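Local coordinates for protein aminoacyltransferase FemA (Staphylococcus aureus, PDB 1LRZ) that adds glycines 2 and 3 of the pentaglycine interpeptide bridge of the cell-wall peptidoglycan, taking the glycine from glycyl-tRNA, at residues H41-K46 and S94-K99; F88-L93 and L138-T143; G12-S17 and G75-Y80; D133-L138 and G395-P400. All blocks are in the same frame, centred on the assembly; numbering follows the deposited sequence.

Contact 1. Residues H41-K46 and S94-K99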
loop_
_atom_site.group_PDB
_atom_site.type_symbol
_atom_site.label_atom_id
_atom_site.label_comp_id
_atom_site.label_asym_id
_atom_site.label_seq_id
_atom_site.Cartn_x
_atom_site.Cartn_y
_atom_site.Cartn_z
ATOM N N HIS A 41 -22.022 11.956 2.913
ATOM C CA HIS A 41 -23.176 11.294 2.304
ATOM C C HIS A 41 -22.843 9.897 1.791
ATOM O O HIS A 41 -21.738 9.647 1.282
ATOM C CB HIS A 41 -23.701 12.086 1.107
ATOM C CG HIS A 41 -24.175 13.468 1.433
ATOM N ND1 HIS A 41 -23.341 14.443 1.938
ATOM C CD2 HIS A 41 -25.374 14.063 1.238
ATOM C CE1 HIS A 41 -24.005 15.582 2.030
ATOM N NE2 HIS A 41 -25.241 15.379 1.610
ATOM N N LEU A 42 -23.809 8.994 1.928
ATOM C CA LEU A 42 -23.669 7.637 1.420
ATOM C C LEU A 42 -24.812 7.480 0.427
ATOM O O LEU A 42 -25.983 7.405 0.819
ATOM C CB LEU A 42 -23.793 6.601 2.540
ATOM C CG LEU A 42 -22.713 6.608 3.630
ATOM C CD1 LEU A 42 -23.012 5.492 4.627
ATOM C CD2 LEU A 42 -21.338 6.421 3.008
ATOM N N VAL A 43 -24.471 7.462 -0.858
ATOM C CA VAL A 43 -25.472 7.331 -1.904
ATOM C C VAL A 43 -25.219 6.065 -2.718
ATOM O O VAL A 43 -24.151 5.451 -2.613
ATOM C CB VAL A 43 -25.466 8.581 -2.842
ATOM C CG1 VAL A 43 -25.742 9.844 -2.027
ATOM C CG2 VAL A 43 -24.126 8.702 -3.564
ATOM N N GLY A 44 -26.211 5.661 -3.506
ATOM C CA GLY A 44 -26.058 4.479 -4.322
ATOM C C GLY A 44 -27.300 4.209 -5.147
ATOM O O GLY A 44 -28.202 5.045 -5.232
ATOM N N ILE A 45 -27.336 3.038 -5.764
ATOM C CA ILE A 45 -28.474 2.628 -6.568
ATOM C C ILE A 45 -28.889 1.251 -6.089
ATOM O O ILE A 45 -28.043 0.408 -5.771
ATOM C CB ILE A 45 -28.114 2.521 -8.075
ATOM C CG1 ILE A 45 -27.710 3.887 -8.627
ATOM C CG2 ILE A 45 -29.303 1.963 -8.861
ATOM C CD1 ILE A 45 -27.114 3.826 -10.012
ATOM N N LYS A 46 -30.194 1.035 -6.010
ATOM C CA LYS A 46 -30.729 -0.255 -5.618
ATOM C C LYS A 46 -31.600 -0.716 -6.764
ATOM O O LYS A 46 -32.195 0.109 -7.461
ATOM C CB LYS A 46 -31.575 -0.139 -4.362
ATOM C CG LYS A 46 -30.784 0.010 -3.076
ATOM C CD LYS A 46 -31.731 -0.040 -1.901
ATOM C CE LYS A 46 -30.997 -0.068 -0.596
ATOM N NZ LYS A 46 -31.935 -0.438 0.488
ATOM N N SER A 94 -25.539 13.996 -10.116
ATOM C CA SER A 94 -25.582 15.416 -10.426
ATOM C C SER A 94 -26.855 16.013 -9.826
ATOM O O SER A 94 -26.804 17.043 -9.155
ATOM C CB SER A 94 -25.579 15.633 -11.941
ATOM O OG SER A 94 -24.351 15.210 -12.510
ATOM N N LYS A 95 -27.992 15.356 -10.062
ATOM C CA LYS A 95 -29.275 15.822 -9.533
ATOM C C LYS A 95 -29.230 15.835 -8.012
ATOM O O LYS A 95 -29.751 16.743 -7.357
ATOM C CB LYS A 95 -30.407 14.900 -9.973
ATOM C CG LYS A 95 -30.621 14.802 -11.469
ATOM C CD LYS A 95 -31.788 13.864 -11.768
ATOM C CE LYS A 95 -31.935 13.616 -13.261
ATOM N NZ LYS A 95 -33.036 12.648 -13.545
ATOM N N TYR A 96 -28.608 14.806 -7.453
ATOM C CA TYR A 96 -28.494 14.689 -6.011
ATOM C C TYR A 96 -27.704 15.857 -5.417
ATOM O O TYR A 96 -28.172 16.514 -4.482
ATOM C CB TYR A 96 -27.803 13.374 -5.634
ATOM C CG TYR A 96 -27.699 13.170 -4.147
ATOM C CD1 TYR A 96 -28.777 12.655 -3.417
ATOM C CD2 TYR A 96 -26.539 13.522 -3.461
ATOM C CE1 TYR A 96 -28.698 12.496 -2.031
ATOM C CE2 TYR A 96 -26.447 13.370 -2.086
ATOM C CZ TYR A 96 -27.530 12.857 -1.378
ATOM O OH TYR A 96 -27.441 12.704 -0.016
ATOM N N VAL A 97 -26.518 16.137 -5.946
ATOM C CA VAL A 97 -25.751 17.225 -5.359
ATOM C C VAL A 97 -26.398 18.591 -5.585
ATOM O O VAL A 97 -26.147 19.515 -4.817
ATOM C CB VAL A 97 -24.285 17.249 -5.848
ATOM C CG1 VAL A 97 -23.582 15.961 -5.405
ATOM C CG2 VAL A 97 -24.227 17.434 -7.363
ATOM N N LYS A 98 -27.240 18.717 -6.611
ATOM C CA LYS A 98 -27.915 19.991 -6.866
ATOM C C LYS A 98 -28.964 20.252 -5.795
ATOM O O LYS A 98 -29.450 21.372 -5.643
ATOM C CB LYS A 98 -28.570 20.001 -8.245
ATOM C CG LYS A 98 -27.572 20.061 -9.392
ATOM C CD LYS A 98 -28.253 19.906 -10.750
ATOM C CE LYS A 98 -27.213 19.895 -11.873
ATOM N NZ LYS A 98 -27.825 19.764 -13.222
ATOM N N LYS A 99 -29.318 19.207 -5.055
ATOM C CA LYS A 99 -30.284 19.336 -3.971
ATOM C C LYS A 99 -29.558 19.822 -2.724
ATOM O O LYS A 99 -30.183 20.206 -1.744
ATOM C CB LYS A 99 -30.919 17.982 -3.645
ATOM C CG LYS A 99 -31.946 17.506 -4.650
ATOM C CD LYS A 99 -32.458 16.110 -4.295
ATOM C CE LYS A 99 -33.329 15.569 -5.421
ATOM N NZ LYS A 99 -33.806 14.184 -5.150
#
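V43 sets one methyl, CG1, over a face of the Y96 ring. The carbon stands 3.8 Å from the centroid of the Y96 ring and 21° off its normal, a CH-pi contact displaced toward the rim; its nearest ring atom is Y96 CZ, 3.6 Å from V43 CG1. The second partner of Y96 is the ring of H41, which comes to the phenol end of the tyrosine. The two planes stand perpendicular with centroids 5.7 Å apart, neither a stack nor an edge-to-face pair. Finer detail here is doubtful, because the imidazole has probably been built turned over and sits too close to the hydroxyl.

Y96 reaches the strand because its ring leaves the helix with CG anti to the backbone N (chi1 -178°). H41 and V43 lie two apart on strand 41-46, so both point at the helix, while L42 between them points to the other side and packs on L57. No hydrogen bond crosses this interface. H100 presses its ring on both Y96 and H41, F70 meets H41 edge-to-face, and F3 and N5 of the edge strand 2-5 touch V43. Two backbone partners of the neighbouring strand, L58 and C56, keep H41 and V43 in line. This is helix-on-sheet packing, with helix 83-98 laid over the N-terminal strands of a GNAT-like alpha/beta sheet, in keeping with the acetyltransferase clan of the FemABX family.

Contact 2. Residues F88-L93 and L138-T143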
loop_
_atom_site.group_PDB
_atom_site.type_symbol
_atom_site.label_atom_id
_atom_site.label_comp_id
_atom_site.label_asym_id
_atom_site.label_seq_id
_atom_site.Cartn_x
_atom_site.Cartn_y
_atom_site.Cartn_z
ATOM N N PHE A 88 -26.693 6.349 -15.753
ATOM C CA PHE A 88 -27.744 6.620 -14.782
ATOM C C PHE A 88 -27.165 7.134 -13.469
ATOM O O PHE A 88 -27.658 8.103 -12.894
ATOM C CB PHE A 88 -28.537 5.341 -14.496
ATOM C CG PHE A 88 -29.639 5.517 -13.486
ATOM C CD1 PHE A 88 -30.800 6.217 -13.811
ATOM C CD2 PHE A 88 -29.517 4.989 -12.211
ATOM C CE1 PHE A 88 -31.823 6.382 -12.874
ATOM C CE2 PHE A 88 -30.534 5.151 -11.271
ATOM C CZ PHE A 88 -31.691 5.851 -11.607
ATOM N N PHE A 89 -26.119 6.477 -12.985
ATOM C CA PHE A 89 -25.520 6.891 -11.723
ATOM C C PHE A 89 -24.971 8.311 -11.725
ATOM O O PHE A 89 -25.242 9.084 -10.807
ATOM C CB PHE A 89 -24.390 5.941 -11.294
ATOM C CG PHE A 89 -23.754 6.331 -9.985
ATOM C CD1 PHE A 89 -22.722 7.260 -9.944
ATOM C CD2 PHE A 89 -24.244 5.828 -8.787
ATOM C CE1 PHE A 89 -22.193 7.686 -8.729
ATOM C CE2 PHE A 89 -23.721 6.249 -7.569
ATOM C CZ PHE A 89 -22.697 7.178 -7.539
ATOM N N PHE A 90 -24.187 8.657 -12.738
ATOM C CA PHE A 90 -23.606 9.986 -12.767
ATOM C C PHE A 90 -24.612 11.101 -13.023
ATOM O O PHE A 90 -24.433 12.227 -12.567
ATOM C CB PHE A 90 -22.439 10.026 -13.758
ATOM C CG PHE A 90 -21.201 9.352 -13.233
ATOM C CD1 PHE A 90 -20.866 8.060 -13.624
ATOM C CD2 PHE A 90 -20.405 9.991 -12.282
ATOM C CE1 PHE A 90 -19.758 7.409 -13.071
ATOM C CE2 PHE A 90 -19.298 9.354 -11.722
ATOM C CZ PHE A 90 -18.971 8.053 -12.120
ATOM N N ASN A 91 -25.688 10.776 -13.725
ATOM C CA ASN A 91 -26.729 11.748 -14.004
ATOM C C ASN A 91 -27.501 11.976 -12.699
ATOM O O ASN A 91 -27.792 13.112 -12.327
ATOM C CB ASN A 91 -27.660 11.206 -15.085
ATOM C CG ASN A 91 -28.428 12.295 -15.789
ATOM O OD1 ASN A 91 -27.842 13.247 -16.296
ATOM N ND2 ASN A 91 -29.747 12.162 -15.830
ATOM N N GLU A 92 -27.809 10.898 -11.986
ATOM C CA GLU A 92 -28.542 11.034 -10.738
ATOM C C GLU A 92 -27.681 11.653 -9.645
ATOM O O GLU A 92 -28.203 12.312 -8.744
ATOM C CB GLU A 92 -29.075 9.675 -10.284
ATOM C CG GLU A 92 -30.113 9.054 -11.220
ATOM C CD GLU A 92 -31.445 9.783 -11.186
ATOM O OE1 GLU A 92 -31.917 10.104 -10.072
ATOM O OE2 GLU A 92 -32.028 10.023 -12.266
ATOM N N LEU A 93 -26.366 11.452 -9.715
ATOM C CA LEU A 93 -25.473 12.023 -8.707
ATOM C C LEU A 93 -25.484 13.549 -8.866
ATOM O O LEU A 93 -25.446 14.290 -7.881
ATOM C CB LEU A 93 -24.048 11.489 -8.882
ATOM C CG LEU A 93 -22.975 12.082 -7.965
ATOM C CD1 LEU A 93 -23.338 11.865 -6.493
ATOM C CD2 LEU A 93 -21.640 11.415 -8.278
ATOM N N LEU A 138 -21.857 14.360 -20.051
ATOM C CA LEU A 138 -22.612 14.670 -18.844
ATOM C C LEU A 138 -22.115 15.924 -18.116
ATOM O O LEU A 138 -22.567 16.218 -17.010
ATOM C CB LEU A 138 -22.590 13.474 -17.884
ATOM C CG LEU A 138 -23.339 12.233 -18.365
ATOM C CD1 LEU A 138 -23.306 11.163 -17.293
ATOM C CD2 LEU A 138 -24.788 12.607 -18.679
ATOM N N GLY A 139 -21.188 16.655 -18.725
ATOM C CA GLY A 139 -20.683 17.865 -18.094
ATOM C C GLY A 139 -19.512 17.672 -17.144
ATOM O O GLY A 139 -19.029 18.634 -16.536
ATOM N N PHE A 140 -19.054 16.432 -16.997
ATOM C CA PHE A 140 -17.910 16.154 -16.127
ATOM C C PHE A 140 -16.646 16.371 -16.957
ATOM O O PHE A 140 -16.284 15.526 -17.772
ATOM C CB PHE A 140 -17.944 14.706 -15.606
ATOM C CG PHE A 140 -19.003 14.456 -14.564
ATOM C CD1 PHE A 140 -20.308 14.152 -14.935
ATOM C CD2 PHE A 140 -18.697 14.563 -13.212
ATOM C CE1 PHE A 140 -21.301 13.959 -13.974
ATOM C CE2 PHE A 140 -19.677 14.374 -12.240
ATOM C CZ PHE A 140 -20.980 14.073 -12.621
ATOM N N GLU A 141 -15.981 17.500 -16.737
ATOM C CA GLU A 141 -14.770 17.861 -17.475
ATOM C C GLU A 141 -13.489 17.266 -16.892
ATOM O O GLU A 141 -13.129 17.523 -15.738
ATOM C CB GLU A 141 -14.657 19.386 -17.534
ATOM C CG GLU A 141 -15.984 20.052 -17.912
ATOM C CD GLU A 141 -15.921 21.571 -17.908
ATOM O OE1 GLU A 141 -15.491 22.158 -16.884
ATOM O OE2 GLU A 141 -16.310 22.179 -18.933
ATOM N N HIS A 142 -12.809 16.464 -17.706
ATOM C CA HIS A 142 -11.561 15.814 -17.308
ATOM C C HIS A 142 -10.486 16.875 -17.064
ATOM O O HIS A 142 -10.335 17.786 -17.870
ATOM C CB HIS A 142 -11.101 14.871 -18.429
ATOM C CG HIS A 142 -9.936 14.007 -18.054
ATOM N ND1 HIS A 142 -8.812 13.894 -18.841
ATOM C CD2 HIS A 142 -9.736 13.187 -16.992
ATOM C CE1 HIS A 142 -7.968 13.040 -18.284
ATOM N NE2 HIS A 142 -8.505 12.597 -17.160
ATOM N N THR A 143 -9.728 16.759 -15.977
ATOM C CA THR A 143 -8.692 17.752 -15.704
ATOM C C THR A 143 -7.401 17.485 -16.486
ATOM O O THR A 143 -6.531 18.341 -16.545
ATOM C CB THR A 143 -8.357 17.841 -14.193
ATOM O OG1 THR A 143 -7.581 16.702 -13.790
ATOM C CG2 THR A 143 -9.639 17.892 -13.371
#
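F90 meets F140 in two ways at once: its ring turns an edge to the face of the F140 ring, and its own backbone oxygen rests against the rim of that same phenyl. The edge-to-face pair has centroids 5.6 Å apart and planes at 75°. F90 CD2 is the leading atom, about 4.1 Å from F140 CZ and offset toward the rim of the F140 ring. On the backbone side F90 O lies 3.8 Å from F140 CE1, a packing contact; F90 O also accepts a hydrogen bond from S94 OG, one turn on in the helix.

L138 spreads its two methyls over the helix surface. CD1 touches F90 CB at 3.8 Å, and CD2 lies 3.9 Å from N91 OD1. L138 CB lies at the edge of the F140 ring, in its plane; with CG anti to the carbonyl carbon (chi1 -67°) the two methyls reach the helix, and leucine and phenylalanine form one apolar pad against F90. F89 CD1 stands over a face of the F90 ring, and L105 and I107 of strand 102-107 also touch F140.

The turn that brings L138 and F140 to the same side is a Schellman motif: F140 N bonds to M135 O and G139 N to S136 O, with G139 at positive phi. A helix closed by this turn leads into edge strand 141-142 of the seven-strand sheet, as part of a GNAT-like alpha/beta layer consistent with the family's acetyltransferase clan.

Contact 3. Residues G12-S17 and G75-Y80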
loop_
_atom_site.group_PDB
_atom_site.type_symbol
_atom_site.label_atom_id
_atom_site.label_comp_id
_atom_site.label_asym_id
_atom_site.label_seq_id
_atom_site.Cartn_x
_atom_site.Cartn_y
_atom_site.Cartn_z
ATOM N N GLY A 12 -21.163 -0.692 3.330
ATOM C CA GLY A 12 -20.018 -1.545 3.604
ATOM C C GLY A 12 -20.089 -2.928 2.974
ATOM O O GLY A 12 -19.088 -3.431 2.431
ATOM N N ALA A 13 -21.263 -3.549 3.050
ATOM C CA ALA A 13 -21.453 -4.883 2.494
ATOM C C ALA A 13 -21.239 -4.880 0.987
ATOM O O ALA A 13 -20.578 -5.773 0.434
ATOM C CB ALA A 13 -22.858 -5.398 2.823
ATOM N N PHE A 14 -21.797 -3.878 0.314
ATOM C CA PHE A 14 -21.640 -3.811 -1.134
ATOM C C PHE A 14 -20.206 -3.534 -1.561
ATOM O O PHE A 14 -19.650 -4.248 -2.395
ATOM C CB PHE A 14 -22.526 -2.733 -1.742
ATOM C CG PHE A 14 -22.339 -2.581 -3.216
ATOM C CD1 PHE A 14 -22.775 -3.573 -4.086
ATOM C CD2 PHE A 14 -21.725 -1.444 -3.737
ATOM C CE1 PHE A 14 -22.609 -3.438 -5.464
ATOM C CE2 PHE A 14 -21.549 -1.290 -5.105
ATOM C CZ PHE A 14 -21.993 -2.290 -5.978
ATOM N N THR A 15 -19.593 -2.503 -0.996
ATOM C CA THR A 15 -18.225 -2.189 -1.399
ATOM C C THR A 15 -17.218 -3.318 -1.101
ATOM O O THR A 15 -16.276 -3.511 -1.868
ATOM C CB THR A 15 -17.764 -0.868 -0.773
ATOM O OG1 THR A 15 -17.837 -0.959 0.657
ATOM C CG2 THR A 15 -18.664 0.273 -1.267
ATOM N N ASP A 16 -17.423 -4.070 -0.018
ATOM C CA ASP A 16 -16.532 -5.186 0.317
ATOM C C ASP A 16 -16.601 -6.297 -0.733
ATOM O O ASP A 16 -15.673 -7.088 -0.863
ATOM C CB ASP A 16 -16.900 -5.819 1.667
ATOM C CG ASP A 16 -16.259 -5.123 2.854
ATOM O OD1 ASP A 16 -16.516 -5.576 3.988
ATOM O OD2 ASP A 16 -15.505 -4.140 2.669
ATOM N N SER A 17 -17.702 -6.366 -1.472
ATOM C CA SER A 17 -17.867 -7.418 -2.464
ATOM C C SER A 17 -17.467 -7.031 -3.878
ATOM O O SER A 17 -17.538 -7.851 -4.779
ATOM C CB SER A 17 -19.330 -7.881 -2.489
ATOM O OG SER A 17 -20.171 -6.884 -3.067
ATOM N N GLY A 75 -14.511 7.145 -5.427
ATOM C CA GLY A 75 -15.670 6.358 -5.808
ATOM C C GLY A 75 -16.215 6.933 -7.099
ATOM O O GLY A 75 -15.610 7.842 -7.653
ATOM N N PRO A 76 -17.371 6.465 -7.585
ATOM C CA PRO A 76 -18.214 5.415 -7.006
ATOM C C PRO A 76 -17.761 3.984 -7.283
ATOM O O PRO A 76 -16.919 3.733 -8.145
ATOM C CB PRO A 76 -19.573 5.688 -7.640
ATOM C CG PRO A 76 -19.198 6.161 -9.004
ATOM C CD PRO A 76 -18.041 7.100 -8.737
ATOM N N VAL A 77 -18.334 3.054 -6.532
ATOM C CA VAL A 77 -18.058 1.635 -6.717
ATOM C C VAL A 77 -19.286 1.187 -7.506
ATOM O O VAL A 77 -20.417 1.316 -7.034
ATOM C CB VAL A 77 -17.979 0.909 -5.369
ATOM C CG1 VAL A 77 -17.634 -0.555 -5.587
ATOM C CG2 VAL A 77 -16.916 1.592 -4.483
ATOM N N ILE A 78 -19.059 0.691 -8.716
ATOM C CA ILE A 78 -20.151 0.291 -9.585
ATOM C C ILE A 78 -19.569 -0.583 -10.698
ATOM O O ILE A 78 -18.357 -0.559 -10.944
ATOM C CB ILE A 78 -20.805 1.574 -10.174
ATOM C CG1 ILE A 78 -21.999 1.243 -11.071
ATOM C CG2 ILE A 78 -19.772 2.356 -10.965
ATOM C CD1 ILE A 78 -22.740 2.495 -11.525
ATOM N N ASP A 79 -20.419 -1.362 -11.360
ATOM C CA ASP A 79 -19.950 -2.206 -12.461
ATOM C C ASP A 79 -19.719 -1.296 -13.665
ATOM O O ASP A 79 -20.673 -0.880 -14.340
ATOM C CB ASP A 79 -20.994 -3.290 -12.775
ATOM C CG ASP A 79 -20.729 -4.007 -14.096
ATOM O OD1 ASP A 79 -19.569 -4.004 -14.565
ATOM O OD2 ASP A 79 -21.686 -4.591 -14.654
ATOM N N TYR A 80 -18.454 -0.983 -13.940
ATOM C CA TYR A 80 -18.142 -0.091 -15.051
ATOM C C TYR A 80 -18.263 -0.690 -16.448
ATOM O O TYR A 80 -18.028 0.008 -17.426
ATOM C CB TYR A 80 -16.758 0.551 -14.867
ATOM C CG TYR A 80 -16.738 1.657 -13.832
ATOM C CD1 TYR A 80 -16.365 1.399 -12.511
ATOM C CD2 TYR A 80 -17.103 2.972 -14.173
ATOM C CE1 TYR A 80 -16.351 2.423 -11.553
ATOM C CE2 TYR A 80 -17.094 4.000 -13.225
ATOM C CZ TYR A 80 -16.715 3.721 -11.919
ATOM O OH TYR A 80 -16.690 4.727 -10.974
#
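F14 puts the edge of its ring against the backbone of V77, with CE2 3.4 Å from V77 O and the oxygen close to the ring plane. The same CE2 touches V77 CG1 at 4.0 Å, while the other branch of the valine, CG2, meets T15 CG2 at 3.9 Å. V77 is thus shared, one methyl to each of two successive helix residues. With CG anti to the backbone N (chi1 177°), F14 swings toward the strand and goes on to V52 and A55.

T15 turns its methyl to the valine and its hydroxyl into the backbone, where OG1 bonds to F11 O and Q25 O. F14 O takes two bonds from S17, from N and from OG (2.8 Å from S17 OG to F14 O), which fasten the end of the helix. Opposite, Y80 OH donates to P76 O at 3.0 Å, tilted 34° from the carbonyl plane, across a strand end that begins with a cis peptide before P76. P76 and I78 face helix 83-98, so this strand end is covered by a helix on either side, as in the layered alpha/beta sheet of GNAT-like folds.

Contact 4. Residues D133-L138 and G395-P400; sequences DKMSNL and GDFIKP
K399 NZ donates to L138 O at 3.1 Å, meeting the carbonyl almost end-on with a C=O...N angle of 162°, and it also has a weak hydrogen bond with S94 OG of helix 83-98. The contact lays helix 130-137 over strand 397-400, which is inserted between strands 102-107 and 141-142 of a GNAT-like sheet although it arrives some 250 residues later in the chain. L138 is the first residue past the helix, so the ammonium sits near the carbonyl end of that helix, where its positive charge is probably welcome. Its arm is fully extended beyond CG, and the first torsion (chi1 178°) starts it off anti to the backbone N; the amine therefore spans from the strand to the helix end.

Two residues back along the strand, F397 offers a ring face to M135. CG of the methionine stands 4.2 Å from the centroid of the F397 ring and 19° off its normal, a CH-pi contact shifted toward the rim. Bends at the second and third torsions then carry the sulfur off, SD being 5.4 Å from the same centroid in a looser, oblique Met-aromatic contact; beyond it the chain packs on F90 and I107. F131 meets the F397 ring edge-to-face, and the ring of H142 also meets it. The closest side-chain approach between M135 and F397 is 3.8 Å, from M135 CB to F397 CD2.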
loop_
_atom_site.group_PDB
_atom_site.type_symbol
_atom_site.label_atom_id
_atom_site.label_comp_id
_atom_site.label_asym_id
_atom_site.label_seq_id
_atom_site.Cartn_x
_atom_site.Cartn_y
_atom_site.Cartn_z
ATOM N N ASP A 133 -15.598 10.125 -22.892
ATOM C CA ASP A 133 -16.651 10.733 -23.700
ATOM C C ASP A 133 -17.961 10.824 -22.932
ATOM O O ASP A 133 -18.651 11.846 -22.986
ATOM C CB ASP A 133 -16.869 9.931 -24.988
ATOM C CG ASP A 133 -15.881 10.307 -26.089
ATOM O OD1 ASP A 133 -15.805 9.579 -27.106
ATOM O OD2 ASP A 133 -15.182 11.336 -25.948
ATOM N N LYS A 134 -18.308 9.756 -22.222
ATOM C CA LYS A 134 -19.538 9.763 -21.455
ATOM C C LYS A 134 -19.509 10.851 -20.374
ATOM O O LYS A 134 -20.489 11.574 -20.197
ATOM C CB LYS A 134 -19.789 8.393 -20.828
ATOM C CG LYS A 134 -20.981 8.369 -19.875
ATOM C CD LYS A 134 -21.796 7.108 -20.038
ATOM C CE LYS A 134 -22.474 7.087 -21.404
ATOM N NZ LYS A 134 -23.347 5.897 -21.581
ATOM N N MET A 135 -18.396 10.988 -19.661
ATOM C CA MET A 135 -18.323 12.010 -18.618
ATOM C C MET A 135 -18.452 13.396 -19.263
ATOM O O MET A 135 -19.171 14.265 -18.767
ATOM C CB MET A 135 -17.005 11.897 -17.828
ATOM C CG MET A 135 -16.956 10.694 -16.852
ATOM S SD MET A 135 -18.312 10.658 -15.647
ATOM C CE MET A 135 -19.416 9.581 -16.397
ATOM N N SER A 136 -17.754 13.592 -20.378
ATOM C CA SER A 136 -17.812 14.860 -21.095
ATOM C C SER A 136 -19.265 15.180 -21.477
ATOM O O SER A 136 -19.741 16.291 -21.247
ATOM C CB SER A 136 -16.945 14.782 -22.353
ATOM O OG SER A 136 -16.828 16.051 -22.959
ATOM N N ASN A 137 -19.969 14.207 -22.052
ATOM C CA ASN A 137 -21.365 14.411 -22.437
ATOM C C ASN A 137 -22.239 14.804 -21.246
ATOM O O ASN A 137 -23.248 15.483 -21.412
ATOM C CB ASN A 137 -21.955 13.150 -23.069
ATOM C CG ASN A 137 -21.274 12.774 -24.364
ATOM O OD1 ASN A 137 -20.913 13.641 -25.163
ATOM N ND2 ASN A 137 -21.106 11.476 -24.591
ATOM N N LEU A 138 -21.857 14.360 -20.051
ATOM C CA LEU A 138 -22.612 14.670 -18.844
ATOM C C LEU A 138 -22.115 15.924 -18.116
ATOM O O LEU A 138 -22.567 16.218 -17.010
ATOM C CB LEU A 138 -22.590 13.474 -17.884
ATOM C CG LEU A 138 -23.339 12.233 -18.365
ATOM C CD1 LEU A 138 -23.306 11.163 -17.293
ATOM C CD2 LEU A 138 -24.788 12.607 -18.679
ATOM N N GLY A 395 -8.211 9.342 -13.926
ATOM C CA GLY A 395 -7.958 10.674 -13.401
ATOM C C GLY A 395 -9.160 11.371 -12.784
ATOM O O GLY A 395 -10.111 10.726 -12.316
ATOM N N ASP A 396 -9.122 12.701 -12.810
ATOM C CA ASP A 396 -10.152 13.545 -12.207
ATOM C C ASP A 396 -11.096 14.259 -13.159
ATOM O O ASP A 396 -10.691 14.726 -14.221
ATOM C CB ASP A 396 -9.483 14.592 -11.332
ATOM C CG ASP A 396 -8.586 13.977 -10.292
ATOM O OD1 ASP A 396 -7.506 13.459 -10.667
ATOM O OD2 ASP A 396 -8.971 14.006 -9.103
ATOM N N PHE A 397 -12.359 14.354 -12.756
ATOM C CA PHE A 397 -13.370 15.037 -13.551
ATOM C C PHE A 397 -14.147 15.990 -12.646
ATOM O O PHE A 397 -14.522 15.650 -11.513
ATOM C CB PHE A 397 -14.338 14.040 -14.200
ATOM C CG PHE A 397 -13.663 12.994 -15.047
ATOM C CD1 PHE A 397 -12.993 11.924 -14.453
ATOM C CD2 PHE A 397 -13.714 13.065 -16.440
ATOM C CE1 PHE A 397 -12.387 10.937 -15.231
ATOM C CE2 PHE A 397 -13.108 12.080 -17.227
ATOM C CZ PHE A 397 -12.445 11.010 -16.616
ATOM N N ILE A 398 -14.400 17.186 -13.160
ATOM C CA ILE A 398 -15.105 18.203 -12.404
ATOM C C ILE A 398 -16.328 18.689 -13.163
ATOM O O ILE A 398 -16.249 19.007 -14.346
ATOM C CB ILE A 398 -14.159 19.389 -12.117
ATOM C CG1 ILE A 398 -13.115 18.959 -11.084
ATOM C CG2 ILE A 398 -14.948 20.611 -11.651
ATOM C CD1 ILE A 398 -11.985 19.947 -10.906
ATOM N N LYS A 399 -17.471 18.708 -12.488
ATOM C CA LYS A 399 -18.681 19.198 -13.113
ATOM C C LYS A 399 -19.141 20.429 -12.351
ATOM O O LYS A 399 -19.619 20.334 -11.216
ATOM C CB LYS A 399 -19.799 18.164 -13.105
ATOM C CG LYS A 399 -21.074 18.731 -13.727
ATOM C CD LYS A 399 -22.212 17.741 -13.773
ATOM C CE LYS A 399 -23.387 18.330 -14.541
ATOM N NZ LYS A 399 -24.451 17.323 -14.744
ATOM N N PRO A 400 -18.971 21.610 -12.952
ATOM C CA PRO A 400 -19.387 22.859 -12.303
ATOM C C PRO A 400 -20.912 22.883 -12.283
ATOM O O PRO A 400 -21.533 22.620 -13.313
ATOM C CB PRO A 400 -18.829 23.935 -13.234
ATOM C CG PRO A 400 -17.688 23.258 -13.925
ATOM C CD PRO A 400 -18.239 21.884 -14.199
#

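How the contacts relate
All four contacts lie about one seven-strand sheet; helix 83-98 supplies a segment to contacts 1 and 2 and touches residues of contacts 3 and 4. Contacts 2 and 4 are nearest, with centres about 5 Å apart; they share L138, and strands 141-142 and 397-400 pair there through E141 N and I398 O at 2.8 Å. The centres of contacts 1 and 2 are about 12 Å apart, and I45 CD1 reaches F88 CD2 at 3.5 Å. Contact 3 joins contact 2 through F89 CE1 and P76 CG, 3.4 Å apart. It does not touch contact 1, whose nearest atoms are about 5 Å off, or contact 4, at about 7 Å. The centre of contact 3 lies nearest the centre of the chain, about 19 Å from it.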